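Glucosamine--fructose-6-phosphate aminotransferase [isomerizing] (PDB 3TBF) catalyses, through its full-length form, the glutamine-dependent conversion of fructose 6-phosphate to glucosamine 6-phosphate, with this C-terminal fragment probably serving as the isomerase domain. Local coordinates at residues I217-E228 and L346-K355. Numbering follows the deposited sequence.
Sequences IDQISEYFSDKE and LLSYHVAIIK
K355, in the last part of helix 335-355, reaches the turn that follows helix 214-221; the contact packs that helix and turn against helix 335-355 in the second SIS domain, an α/β/α sandwich on a five-stranded parallel sheet of order 2-1-3-4-5. The axes of 217-221 and 346-355 approach to 8.7 Å and cross at -46°. From CB the lysine chain bends at chi2 (-98°) and then runs extended, bringing CD beside the carbonyl of S225 and CE within 3.4 Å of F224 O. At its tip NZ donates to two carbonyls: K227 O at 2.8 Å, from moderately out of the carbonyl plane, and S225 O at 3.2 Å, from well above that plane and off its lone pairs; E228 OE2 adds a long salt bridge to NZ at 3.8 Å. The ammonium thus ties down the type I turn F224-K227, whose own backbone bond runs from K227 N to F224 O.

Behind this polar end, V351 sets CG1 and CG2 against CB of F224, while CE1 of that ring meets CD1 of L347. Together with CG2 of I217, which lies over the L347 backbone, they form the apolar side of the interface; F224 and L347 continue it onto strand 278-283, and I217 onto strand 324-328. On the next turn I354 presses CG2 tightly against CB of S225 and extends CD1 to CG of E222. S221 fits between H350 and I354, its OG donating a hydrogen bond back to D218 O.

The H350 imidazole is sandwiched: Y349 CD2 lies over one face and D218 over the other, with NE2 hydrogen-bonded to D214. In D218, chi1 (-165°) brings CG over the ND1-CE1 side of the ring and a near-zero chi2 leaves the carboxylate nearly parallel to it, while CB makes a CH-pi contact 3.8 Å from the H350 ring centroid.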
loop_
_atom_site.group_PDB
_atom_site.type_symbol
_atom_site.label_atom_id
_atom_site.label_comp_id
_atom_site.label_asym_id
_atom_site.label_seq_id
_atom_site.Cartn_x
_atom_site.Cartn_y
_atom_site.Cartn_z
ATOM N N ILE A 217 -16.565 7.685 -23.148
ATOM C CA ILE A 217 -15.796 6.591 -22.548
ATOM C C ILE A 217 -16.049 5.286 -23.282
ATOM O O ILE A 217 -15.108 4.489 -23.474
ATOM C CB ILE A 217 -16.029 6.443 -21.056
ATOM C CG1 ILE A 217 -15.447 7.658 -20.327
ATOM C CG2 ILE A 217 -15.398 5.189 -20.548
ATOM C CD1 ILE A 217 -16.096 7.910 -19.002
ATOM N N ASP A 218 -17.270 5.101 -23.768
ATOM C CA ASP A 218 -17.566 3.972 -24.628
ATOM C C ASP A 218 -16.666 3.962 -25.853
ATOM O O ASP A 218 -16.013 2.972 -26.102
ATOM C CB ASP A 218 -19.036 3.967 -25.055
ATOM C CG ASP A 218 -19.459 2.637 -25.647
ATOM O OD1 ASP A 218 -18.600 1.758 -25.792
ATOM O OD2 ASP A 218 -20.656 2.466 -25.954
ATOM N N GLN A 219 -16.602 5.066 -26.590
ATOM C CA GLN A 219 -15.720 5.184 -27.752
ATOM C C GLN A 219 -14.251 4.866 -27.430
ATOM O O GLN A 219 -13.635 4.117 -28.141
ATOM C CB GLN A 219 -15.758 6.590 -28.326
ATOM C CG GLN A 219 -17.062 7.004 -28.998
ATOM C CD GLN A 219 -17.156 8.560 -29.182
ATOM O OE1 GLN A 219 -16.120 9.258 -29.211
ATOM N NE2 GLN A 219 -18.394 9.092 -29.299
ATOM N N ILE A 220 -13.711 5.460 -26.372
ATOM C CA ILE A 220 -12.340 5.228 -25.892
ATOM C C ILE A 220 -12.027 3.752 -25.562
ATOM O O ILE A 220 -10.964 3.210 -25.864
ATOM C CB ILE A 220 -12.141 5.985 -24.579
ATOM C CG1 ILE A 220 -11.984 7.477 -24.809
ATOM C CG2 ILE A 220 -10.929 5.501 -23.846
ATOM C CD1 ILE A 220 -11.735 8.204 -23.467
ATOM N N SER A 221 -12.968 3.103 -24.914
ATOM C CA SER A 221 -12.767 1.758 -24.449
ATOM C C SER A 221 -12.365 0.740 -25.545
ATOM O O SER A 221 -11.806 -0.322 -25.203
ATOM C CB SER A 221 -14.025 1.288 -23.724
ATOM O OG SER A 221 -15.031 0.936 -24.638
ATOM N N GLU A 222 -12.642 1.030 -26.821
ATOM C CA GLU A 222 -12.215 0.131 -27.918
ATOM C C GLU A 222 -10.686 -0.043 -27.915
ATOM O O GLU A 222 -10.182 -1.124 -28.202
ATOM C CB GLU A 222 -12.657 0.661 -29.286
ATOM C CG GLU A 222 -14.184 0.541 -29.545
ATOM C CD GLU A 222 -14.803 1.685 -30.440
ATOM O OE1 GLU A 222 -14.081 2.613 -30.892
ATOM O OE2 GLU A 222 -16.044 1.652 -30.688
ATOM N N TYR A 223 -9.972 1.029 -27.562
ATOM C CA TYR A 223 -8.529 0.992 -27.387
ATOM C C TYR A 223 -8.052 -0.183 -26.488
ATOM O O TYR A 223 -6.933 -0.644 -26.652
ATOM C CB TYR A 223 -8.012 2.346 -26.859
ATOM C CG TYR A 223 -6.520 2.392 -26.689
ATOM C CD1 TYR A 223 -5.673 2.545 -27.786
ATOM C CD2 TYR A 223 -5.941 2.258 -25.425
ATOM C CE1 TYR A 223 -4.286 2.568 -27.623
ATOM C CE2 TYR A 223 -4.547 2.278 -25.262
ATOM C CZ TYR A 223 -3.741 2.420 -26.364
ATOM O OH TYR A 223 -2.376 2.415 -26.189
ATOM N N PHE A 224 -8.896 -0.698 -25.593
ATOM C CA PHE A 224 -8.439 -1.665 -24.605
ATOM C C PHE A 224 -8.673 -3.107 -25.050
ATOM O O PHE A 224 -8.301 -4.051 -24.325
ATOM C CB PHE A 224 -9.080 -1.442 -23.228
ATOM C CG PHE A 224 -8.578 -0.212 -22.490
ATOM C CD1 PHE A 224 -8.972 1.049 -22.876
ATOM C CD2 PHE A 224 -7.752 -0.335 -21.374
ATOM C CE1 PHE A 224 -8.563 2.174 -22.206
ATOM C CE2 PHE A 224 -7.313 0.787 -20.680
ATOM C CZ PHE A 224 -7.715 2.055 -21.102
ATOM N N SER A 225 -9.249 -3.306 -26.232
ATOM C CA SER A 225 -9.679 -4.671 -26.612
ATOM C C SER A 225 -8.542 -5.683 -26.706
ATOM O O SER A 225 -8.740 -6.843 -26.385
ATOM C CB SER A 225 -10.453 -4.665 -27.934
ATOM O OG SER A 225 -9.683 -4.051 -28.943
ATOM N N ASP A 226 -7.371 -5.234 -27.151
ATOM C CA ASP A 226 -6.205 -6.105 -27.260
ATOM C C ASP A 226 -5.155 -5.912 -26.151
ATOM O O ASP A 226 -4.046 -6.452 -26.261
ATOM C CB ASP A 226 -5.537 -5.953 -28.630
ATOM C CG ASP A 226 -4.920 -4.577 -28.839
ATOM O OD1 ASP A 226 -5.136 -3.661 -28.014
ATOM O OD2 ASP A 226 -4.209 -4.412 -29.858
ATOM N N LYS A 227 -5.514 -5.189 -25.089
ATOM C CA LYS A 227 -4.570 -4.809 -24.055
ATOM C C LYS A 227 -4.666 -5.726 -22.860
ATOM O O LYS A 227 -5.783 -6.096 -22.450
ATOM C CB LYS A 227 -4.817 -3.373 -23.616
ATOM C CG LYS A 227 -4.642 -2.346 -24.713
ATOM C CD LYS A 227 -3.266 -2.461 -25.426
ATOM C CE LYS A 227 -3.024 -1.321 -26.407
ATOM N NZ LYS A 227 -4.020 -1.344 -27.482
ATOM N N GLU A 228 -3.496 -6.086 -22.306
ATOM C CA GLU A 228 -3.459 -6.949 -21.112
ATOM C C GLU A 228 -2.873 -6.246 -19.878
ATOM O O GLU A 228 -2.840 -6.817 -18.796
ATOM C CB GLU A 228 -2.726 -8.258 -21.402
ATOM C CG GLU A 228 -3.268 -9.050 -22.607
ATOM C CD GLU A 228 -4.598 -9.781 -22.347
ATOM O OE1 GLU A 228 -4.955 -10.047 -21.160
ATOM O OE2 GLU A 228 -5.288 -10.091 -23.353
ATOM N N LEU A 346 -17.083 3.833 -15.250
ATOM C CA LEU A 346 -17.631 3.697 -16.597
ATOM C C LEU A 346 -16.613 3.052 -17.539
ATOM O O LEU A 346 -16.952 2.233 -18.393
ATOM C CB LEU A 346 -18.075 5.042 -17.126
ATOM C CG LEU A 346 -19.385 5.626 -16.555
ATOM C CD1 LEU A 346 -19.726 7.026 -17.130
ATOM C CD2 LEU A 346 -20.550 4.743 -16.821
ATOM N N LEU A 347 -15.357 3.368 -17.334
ATOM C CA LEU A 347 -14.310 2.810 -18.126
ATOM C C LEU A 347 -14.291 1.342 -17.936
ATOM O O LEU A 347 -14.159 0.580 -18.901
ATOM C CB LEU A 347 -12.968 3.385 -17.720
ATOM C CG LEU A 347 -11.763 2.924 -18.600
ATOM C CD1 LEU A 347 -11.965 3.203 -20.106
ATOM C CD2 LEU A 347 -10.445 3.519 -18.108
ATOM N N SER A 348 -14.397 0.917 -16.694
ATOM C CA SER A 348 -14.262 -0.488 -16.430
ATOM C C SER A 348 -15.479 -1.226 -16.935
ATOM O O SER A 348 -15.357 -2.354 -17.396
ATOM C CB SER A 348 -14.016 -0.793 -14.936
ATOM O OG SER A 348 -15.248 -0.711 -14.221
ATOM N N TYR A 349 -16.641 -0.590 -16.872
ATOM C CA TYR A 349 -17.839 -1.183 -17.448
ATOM C C TYR A 349 -17.698 -1.400 -18.937
ATOM O O TYR A 349 -17.861 -2.503 -19.418
ATOM C CB TYR A 349 -19.074 -0.337 -17.162
ATOM C CG TYR A 349 -20.292 -0.829 -17.911
ATOM C CD1 TYR A 349 -21.049 -1.915 -17.442
ATOM C CD2 TYR A 349 -20.689 -0.212 -19.115
ATOM C CE1 TYR A 349 -22.182 -2.370 -18.144
ATOM C CE2 TYR A 349 -21.803 -0.668 -19.827
ATOM C CZ TYR A 349 -22.545 -1.751 -19.338
ATOM O OH TYR A 349 -23.621 -2.179 -20.060
ATOM N N HIS A 350 -17.386 -0.363 -19.678
ATOM C CA HIS A 350 -17.269 -0.535 -21.116
ATOM C C HIS A 350 -16.140 -1.457 -21.593
ATOM O O HIS A 350 -16.312 -2.158 -22.588
ATOM C CB HIS A 350 -17.126 0.803 -21.775
ATOM C CG HIS A 350 -18.369 1.614 -21.699
ATOM N ND1 HIS A 350 -19.549 1.223 -22.293
ATOM C CD2 HIS A 350 -18.628 2.784 -21.079
ATOM C CE1 HIS A 350 -20.475 2.140 -22.070
ATOM N NE2 HIS A 350 -19.939 3.101 -21.339
ATOM N N VAL A 351 -15.001 -1.487 -20.886
ATOM C CA VAL A 351 -13.914 -2.331 -21.308
ATOM C C VAL A 351 -14.315 -3.771 -21.061
ATOM O O VAL A 351 -13.978 -4.657 -21.844
ATOM C CB VAL A 351 -12.646 -1.945 -20.606
ATOM C CG1 VAL A 351 -11.540 -3.002 -20.783
ATOM C CG2 VAL A 351 -12.246 -0.583 -21.103
ATOM N N ALA A 352 -15.115 -3.984 -20.021
ATOM C CA ALA A 352 -15.647 -5.317 -19.730
ATOM C C ALA A 352 -16.541 -5.787 -20.845
ATOM O O ALA A 352 -16.451 -6.943 -21.265
ATOM C CB ALA A 352 -16.408 -5.335 -18.422
ATOM N N ILE A 353 -17.382 -4.905 -21.348
ATOM C CA ILE A 353 -18.238 -5.280 -22.473
ATOM C C ILE A 353 -17.412 -5.622 -23.727
ATOM O O ILE A 353 -17.598 -6.675 -24.331
ATOM C CB ILE A 353 -19.244 -4.206 -22.825
ATOM C CG1 ILE A 353 -20.154 -3.934 -21.623
ATOM C CG2 ILE A 353 -20.091 -4.635 -24.046
ATOM C CD1 ILE A 353 -20.924 -5.087 -21.179
ATOM N N ILE A 354 -16.481 -4.746 -24.084
ATOM C CA ILE A 354 -15.510 -5.033 -25.150
ATOM C C ILE A 354 -14.833 -6.398 -25.001
ATOM O O ILE A 354 -14.702 -7.120 -25.950
ATOM C CB ILE A 354 -14.392 -3.985 -25.195
ATOM C CG1 ILE A 354 -14.922 -2.634 -25.702
ATOM C CG2 ILE A 354 -13.266 -4.458 -26.082
ATOM C CD1 ILE A 354 -15.140 -2.562 -27.176
ATOM N N LYS A 355 -14.407 -6.753 -23.807
ATOM C CA LYS A 355 -13.768 -8.062 -23.590
ATOM C C LYS A 355 -14.797 -9.186 -23.472
ATOM O O LYS A 355 -14.424 -10.342 -23.443
ATOM C CB LYS A 355 -12.918 -8.054 -22.316
ATOM C CG LYS A 355 -11.720 -7.056 -22.306
ATOM C CD LYS A 355 -10.438 -7.751 -22.656
ATOM C CE LYS A 355 -9.258 -6.809 -22.663
ATOM N NZ LYS A 355 -8.048 -7.439 -23.279
#